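Local coordinates for sugar ABC transporter, sugar-binding protein (Streptococcus pneumoniae, PDB 2HEU), which probably binds a sugar, perhaps raffinose, outside the cell and delivers it to an ABC transporter, at residues Q182-T187 / S286-G290; T125-Y129 / H358-L362; I243-A247 / A263-P269. All coordinates share one frame; numbering follows the deposited sequence. Where two conformers were deposited one is given.

Contact 1 (Q182-T187 / S286-G290)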
# COMPACT_ATOMS: atom_id res chain seq x y z
N GLN A 182 -7.46 -8.59 4.25
CA GLN A 182 -6.36 -9.30 3.56
C GLN A 182 -5.38 -9.86 4.56
O GLN A 182 -4.89 -10.99 4.38
CB GLN A 182 -5.67 -8.38 2.55
CG GLN A 182 -6.57 -8.03 1.39
CD GLN A 182 -5.83 -7.41 0.23
OE1 GLN A 182 -4.61 -7.54 0.11
NE2 GLN A 182 -6.56 -6.76 -0.63
N LEU A 183 -5.07 -9.13 5.61
CA LEU A 183 -4.12 -9.57 6.65
C LEU A 183 -4.75 -10.66 7.55
O LEU A 183 -4.02 -11.53 8.03
CB LEU A 183 -3.58 -8.42 7.43
CG LEU A 183 -2.62 -7.55 6.63
CD1 LEU A 183 -2.37 -6.21 7.32
CD2 LEU A 183 -1.34 -8.26 6.39
N ALA A 184 -6.06 -10.62 7.75
CA ALA A 184 -6.74 -11.73 8.41
C ALA A 184 -6.49 -13.01 7.64
O ALA A 184 -6.06 -14.04 8.19
CB ALA A 184 -8.23 -11.42 8.52
N PHE A 185 -6.73 -12.99 6.31
CA PHE A 185 -6.49 -14.19 5.53
C PHE A 185 -5.02 -14.52 5.47
O PHE A 185 -4.66 -15.72 5.50
CB PHE A 185 -7.05 -14.06 4.11
CG PHE A 185 -8.54 -14.27 4.03
CD1 PHE A 185 -9.42 -13.25 3.72
CD2 PHE A 185 -9.08 -15.53 4.25
CE1 PHE A 185 -10.79 -13.46 3.65
CE2 PHE A 185 -10.43 -15.77 4.20
CZ PHE A 185 -11.30 -14.73 3.88
N ALA A 186 -4.11 -13.54 5.32
CA ALA A 186 -2.69 -13.87 5.22
C ALA A 186 -2.18 -14.49 6.49
O ALA A 186 -1.46 -15.48 6.46
CB ALA A 186 -1.92 -12.58 4.84
N THR A 187 -2.54 -13.92 7.63
CA THR A 187 -2.08 -14.53 8.91
C THR A 187 -2.72 -15.89 9.10
O THR A 187 -2.12 -16.80 9.67
CB THR A 187 -2.28 -13.60 10.11
OG1 THR A 187 -3.66 -13.31 10.32
CG2 THR A 187 -1.44 -12.33 10.03
N SER A 286 3.19 -11.67 12.81
CA SER A 286 2.51 -10.50 12.30
C SER A 286 2.96 -10.16 10.92
O SER A 286 4.10 -10.41 10.51
CB SER A 286 2.68 -9.32 13.25
OG SER A 286 4.06 -8.94 13.25
N LEU A 287 2.08 -9.51 10.15
CA LEU A 287 2.32 -9.19 8.75
C LEU A 287 1.81 -7.78 8.46
O LEU A 287 0.94 -7.27 9.16
CB LEU A 287 1.57 -10.17 7.85
CG LEU A 287 2.00 -11.62 7.91
CD1 LEU A 287 1.10 -12.51 7.10
CD2 LEU A 287 3.49 -11.81 7.42
N THR A 288 2.33 -7.20 7.39
CA THR A 288 1.73 -6.02 6.78
C THR A 288 1.56 -6.28 5.28
O THR A 288 2.01 -7.31 4.77
CB THR A 288 2.52 -4.75 7.12
OG1 THR A 288 1.77 -3.61 6.67
CG2 THR A 288 3.88 -4.69 6.49
N VAL A 289 0.86 -5.37 4.63
CA VAL A 289 0.55 -5.48 3.20
C VAL A 289 0.65 -4.10 2.60
O VAL A 289 0.37 -3.11 3.26
CB VAL A 289 -0.88 -6.09 3.00
CG1 VAL A 289 -1.98 -5.25 3.61
CG2 VAL A 289 -1.13 -6.38 1.53
N GLY A 290 1.09 -4.05 1.35
CA GLY A 290 1.19 -2.81 0.64
C GLY A 290 1.82 -3.04 -0.69
O GLY A 290 2.10 -4.19 -1.09
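Leu183 of helix 178-189 packs on Leu287, Thr288 and Val289, where the chain runs from a loop into strand 288-290. Its side chain can be followed outward. CB sets out toward the strand but makes no close contact with it. With CG anti to the carbonyl carbon (chi1 -71°), the branch point comes to lie over Val289, and Leu183 CG is 3.8 Å from Val289 CG1. Leu183 CD1 stays beside the same valine methyl and also approaches Leu287 O. Leu183 CD2 lies against the strand backbone, 3.7 Å from Thr288 C, and it also meets Leu287 CB at 3.8 Å. Both methyls approach Leu287 O.

Leu287 returns the contact one helical turn further on. Leu287 CD1 is 3.8 Å from Ala186 CB and 3.9 Å from Thr187 CG2. The threonine and leucine side chains run past each other in opposite directions. Thr187 OG1 turns back to its own helix and donates to Leu183 O, 2.9 Å away, while also bonding Trp149 NE1. Leu183 O thus has two donors, the hydroxyl and Thr187 N. This fixes the rotation of Thr187 and leaves its methyl for Leu287.

At the other end, Gln182 crosses Val289 at about a right angle, with Gln182 OE1 3.9 Å from Val289 CG2. The polar end of Gln182 is satisfied by Gln363 and by the backbone of Leu362.

The interface between the two segments is buried and largely apolar. It is helix-on-strand packing: helix 178-189 covers a small parallel sheet, strands 288-290 and 358-360, in the solute-binding protein fold.

Contact 2 (T125-Y129 / H358-L362)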
# COMPACT_ATOMS: atom_id res chain seq x y z
N THR A 125 9.29 3.63 -3.27
CA THR A 125 8.60 3.61 -2.02
C THR A 125 7.41 2.70 -2.11
O THR A 125 6.98 2.29 -3.21
CB THR A 125 8.10 4.97 -1.60
OG1 THR A 125 7.07 5.40 -2.49
CG2 THR A 125 9.24 6.03 -1.50
N ALA A 126 6.87 2.31 -0.95
CA ALA A 126 5.66 1.50 -0.90
C ALA A 126 4.81 1.95 0.21
O ALA A 126 5.28 2.57 1.16
CB ALA A 126 6.01 0.02 -0.69
N ASN A 127 3.51 1.64 0.14
CA ASN A 127 2.66 1.75 1.27
C ASN A 127 2.67 0.48 2.14
O ASN A 127 3.25 -0.51 1.78
CB ASN A 127 1.25 2.24 0.85
CG ASN A 127 0.62 1.41 -0.20
OD1 ASN A 127 0.68 0.18 -0.20
ND2 ASN A 127 0.04 2.05 -1.15
N ALA A 128 2.02 0.61 3.29
CA ALA A 128 1.88 -0.46 4.27
C ALA A 128 0.53 -0.29 4.93
O ALA A 128 -0.17 0.73 4.71
CB ALA A 128 3.02 -0.49 5.23
N TYR A 129 0.17 -1.23 5.78
CA TYR A 129 -1.12 -1.20 6.47
C TYR A 129 -1.01 -1.75 7.84
O TYR A 129 -0.28 -2.73 8.10
CB TYR A 129 -2.13 -2.03 5.65
CG TYR A 129 -3.56 -1.92 6.13
CD1 TYR A 129 -4.46 -1.07 5.51
CD2 TYR A 129 -4.02 -2.65 7.21
CE1 TYR A 129 -5.81 -0.93 5.96
CE2 TYR A 129 -5.30 -2.57 7.67
CZ TYR A 129 -6.22 -1.71 7.04
OH TYR A 129 -7.50 -1.69 7.48
N HIS A 358 6.07 -8.22 4.53
CA HIS A 358 5.43 -7.09 3.88
C HIS A 358 4.87 -7.56 2.55
O HIS A 358 5.50 -7.41 1.50
CB HIS A 358 6.40 -5.95 3.70
CG HIS A 358 5.85 -4.67 3.10
ND1 HIS A 358 6.76 -3.74 2.66
CD2 HIS A 358 4.61 -4.19 2.90
CE1 HIS A 358 6.01 -2.72 2.25
NE2 HIS A 358 4.73 -2.97 2.34
N LEU A 359 3.66 -8.06 2.60
CA LEU A 359 3.04 -8.70 1.46
C LEU A 359 2.68 -7.70 0.41
O LEU A 359 2.37 -6.59 0.72
CB LEU A 359 1.78 -9.33 2.00
CG LEU A 359 1.93 -10.71 2.59
CD1 LEU A 359 2.94 -10.79 3.71
CD2 LEU A 359 0.61 -11.22 3.06
N VAL A 360 2.65 -8.12 -0.88
CA VAL A 360 2.03 -7.29 -1.92
C VAL A 360 0.51 -7.50 -1.78
O VAL A 360 0.00 -8.61 -1.58
CB VAL A 360 2.50 -7.66 -3.30
CG1 VAL A 360 1.82 -6.82 -4.35
CG2 VAL A 360 4.04 -7.48 -3.41
N TRP A 361 -0.25 -6.41 -1.95
CA TRP A 361 -1.71 -6.42 -1.97
C TRP A 361 -2.17 -7.64 -2.76
O TRP A 361 -1.73 -7.91 -3.90
CB TRP A 361 -2.23 -5.16 -2.66
CG TRP A 361 -2.10 -3.92 -1.85
CD1 TRP A 361 -1.30 -2.83 -2.10
CD2 TRP A 361 -2.82 -3.56 -0.67
NE1 TRP A 361 -1.45 -1.86 -1.15
CE2 TRP A 361 -2.38 -2.30 -0.24
CE3 TRP A 361 -3.84 -4.20 0.04
CZ2 TRP A 361 -2.92 -1.70 0.93
CZ3 TRP A 361 -4.40 -3.60 1.12
CH2 TRP A 361 -3.92 -2.40 1.59
N LEU A 362 -3.18 -8.37 -2.22
CA LEU A 362 -3.64 -9.57 -2.86
C LEU A 362 -4.29 -9.35 -4.22
O LEU A 362 -4.26 -10.21 -5.07
CB LEU A 362 -4.60 -10.34 -1.94
CG LEU A 362 -4.03 -10.79 -0.62
CD1 LEU A 362 -5.13 -11.53 0.18
CD2 LEU A 362 -2.82 -11.66 -0.76
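Trp361, His358 and Asn127 carry this contact, and Asn127 serves both rings. Its backbone takes one and its side chain the other. His358 NE2 donates to Asn127 O over 2.9 Å. The oxygen lies at the edge of the imidazole, near its plane, and the donor sits in the carbonyl plane with a C=O...N angle of 152°. The histidine reaches there because CG is anti to its backbone N (chi1 -177°), which sends the ring across to the 125-129 chain. At the same end the ring touches two methyls: Ala126 CB is 4.0 Å from His358 CE1, and Ala128 CB is 4.2 Å from His358 NE2.

Trp361 NE1 donates to Asn127 OD1 at 3.1 Å. This bond is less regular. The amide and indole planes stand 73° apart, and the donor is tilted from the carbonyl plane. Asn127 OD1 also accepts from Ala291 N, so two N-H groups hold the amide oxygen. At the far end of the indole, Trp361 CH2 meets Tyr129 CD1 at 4.2 Å, where the two side chains cross at about a right angle.

His358 ND1 is bonded to the backbone N of Phe354. With NE2 donating and ND1 accepting, the pattern implies an imidazole that is probably neutral, with its proton on NE2.

Contact 3 (I243-A247 / A263-P269)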
# COMPACT_ATOMS: atom_id res chain seq x y z
N ILE A 243 -10.44 9.54 10.83
CA ILE A 243 -9.18 10.27 11.02
C ILE A 243 -9.38 11.30 12.14
O ILE A 243 -8.53 11.43 13.03
CB ILE A 243 -8.77 10.96 9.70
CG1 ILE A 243 -8.41 9.94 8.63
CG2 ILE A 243 -7.65 12.02 9.98
CD1 ILE A 243 -7.24 9.08 8.91
N GLY A 244 -10.48 12.06 12.09
CA GLY A 244 -10.75 13.03 13.11
C GLY A 244 -10.97 12.41 14.46
O GLY A 244 -10.41 12.89 15.48
N ALA A 245 -11.73 11.34 14.56
CA ALA A 245 -12.01 10.70 15.84
C ALA A 245 -10.66 10.22 16.46
O ALA A 245 -10.46 10.35 17.67
CB ALA A 245 -12.94 9.53 15.70
N PHE A 246 -9.80 9.63 15.64
CA PHE A 246 -8.50 9.18 16.16
C PHE A 246 -7.67 10.38 16.60
O PHE A 246 -7.08 10.38 17.68
CB PHE A 246 -7.81 8.33 15.11
CG PHE A 246 -6.46 7.86 15.55
CD1 PHE A 246 -6.32 6.88 16.54
CD2 PHE A 246 -5.30 8.43 15.05
CE1 PHE A 246 -5.10 6.50 17.01
CE2 PHE A 246 -4.05 8.02 15.50
CZ PHE A 246 -3.95 7.06 16.48
N ALA A 247 -7.58 11.39 15.73
CA ALA A 247 -6.73 12.58 16.06
C ALA A 247 -7.19 13.27 17.33
O ALA A 247 -6.38 13.84 18.07
CB ALA A 247 -6.71 13.54 14.92
N ALA A 263 -3.03 12.81 6.93
CA ALA A 263 -4.32 13.33 7.32
C ALA A 263 -4.43 13.49 8.82
O ALA A 263 -5.02 14.46 9.33
CB ALA A 263 -5.44 12.48 6.76
N ILE A 264 -3.96 12.50 9.58
CA ILE A 264 -4.03 12.57 11.03
C ILE A 264 -3.23 13.81 11.51
O ILE A 264 -3.74 14.56 12.37
CB ILE A 264 -3.47 11.27 11.68
CG1 ILE A 264 -4.37 10.08 11.30
CG2 ILE A 264 -3.39 11.46 13.18
CD1 ILE A 264 -3.71 8.76 11.57
N ASN A 265 -2.05 14.00 11.01
CA ASN A 265 -1.22 15.14 11.53
C ASN A 265 -1.88 16.46 11.26
O ASN A 265 -1.68 17.39 12.06
CB ASN A 265 0.17 15.06 10.97
CG ASN A 265 1.02 14.00 11.61
OD1 ASN A 265 0.79 13.65 12.78
ND2 ASN A 265 2.01 13.55 10.90
N GLU A 266 -2.62 16.63 10.20
CA GLU A 266 -3.17 17.92 9.89
C GLU A 266 -4.35 18.26 10.80
O GLU A 266 -4.91 19.38 10.75
CB GLU A 266 -3.60 17.97 8.40
CG GLU A 266 -2.46 17.86 7.43
CD GLU A 266 -2.75 18.41 6.07
OE1 GLU A 266 -3.90 18.72 5.78
OE2 GLU A 266 -1.72 18.62 5.33
N GLN A 267 -4.76 17.29 11.63
CA GLN A 267 -5.78 17.54 12.66
C GLN A 267 -5.18 17.97 13.99
O GLN A 267 -5.96 18.24 14.93
CB GLN A 267 -6.60 16.24 12.84
CG GLN A 267 -7.37 15.89 11.59
CD GLN A 267 -8.38 16.92 11.18
OE1 GLN A 267 -8.99 17.59 12.05
NE2 GLN A 267 -8.62 17.08 9.88
N LYS A 268 -3.86 18.06 14.07
CA LYS A 268 -3.20 18.54 15.33
C LYS A 268 -3.50 17.68 16.54
O LYS A 268 -3.96 18.18 17.57
CB LYS A 268 -3.50 20.06 15.57
CG LYS A 268 -3.30 20.96 14.36
CD LYS A 268 -1.88 20.91 13.81
CE LYS A 268 -1.48 22.35 13.17
NZ LYS A 268 -1.77 22.43 11.83
N PRO A 269 -3.22 16.39 16.45
CA PRO A 269 -3.42 15.53 17.64
C PRO A 269 -2.49 15.94 18.74
O PRO A 269 -1.39 16.39 18.57
CB PRO A 269 -3.02 14.14 17.16
CG PRO A 269 -2.09 14.41 15.97
CD PRO A 269 -2.61 15.68 15.34
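The Phe246 ring meets Ile264 at one side: Phe246 CD2 is 3.8 Å from Ile264 CD1, and Phe246 CE2 lies only slightly farther from the same methyl. The isoleucine crosses the phenylalanine obliquely. Ile264 CG2 also comes close to CD2, so both of its methyls touch the ring. Phe271 packs edge-to-face with Phe246, and Tyr132 and Ile273 also touch it. The motif is helix-helix packing on a sheet. Helix 239-247 and helix 260-265 lie side by side, and Phe246 and Ile264 reach down to strands 129-134 and 273-276 of the three-stranded antiparallel sheet.

A chi1 of 178° swings the Phe246 ring away from the backbone N and over to Ile264. Ile243, one turn earlier, buries more of its surface than Phe246. Its two branches split. Ile243 CG2 rests on the backbone, 3.6 Å from Ala263 O, and beside Ala263 CB. Ile243 CD1 meets Ile264 CG1 at 3.9 Å, and the two isoleucines cross at about a right angle.

Ala247 makes the tightest approach. Its methyl is so small that the second segment comes right up to it: Ala247 CB is 3.4 Å from Gln267 CB. The same methyl is also near Ile264 O and Ile264 CG2.

The second helix then ends in a turn that stays against helix 239-247. Asn265 to Lys268 form a type I beta turn, and Lys268, with positive phi, is the first residue to leave the helical conformation. Gln267 lies within this turn, so its contact with Ala247 continues the packing past the end of the helix. Pro269 lies at the end of helix 239-247. There a bent CA-H...O contact joins Pro269 CA to Ala247 O, 3.4 Å apart, with an angle of 128° at the hydrogen.

Overall arrangement
From the N terminus the chain first reaches 125-129, which links strand 122-123 of the mixed sheet to strand 129-134 of the antiparallel sheet. It then supplies 182-187, 243-247 and 263-269 in turn. Contact 3 closes the shortest loop. Segment 286-290 next closes contact 1 around it, and 358-362 closes contact 2 around both. The three are nested and none cross. Contacts 1 and 2 touch, because strands 288-290 and 358-360 are neighbours and Thr288 OG1 probably bonds Tyr129 O. This ties helix 178-189 to the connection between the two sheets, consistent with a hinge. Contact 3 stands apart, its nearest atoms about 11 Å from contact 2.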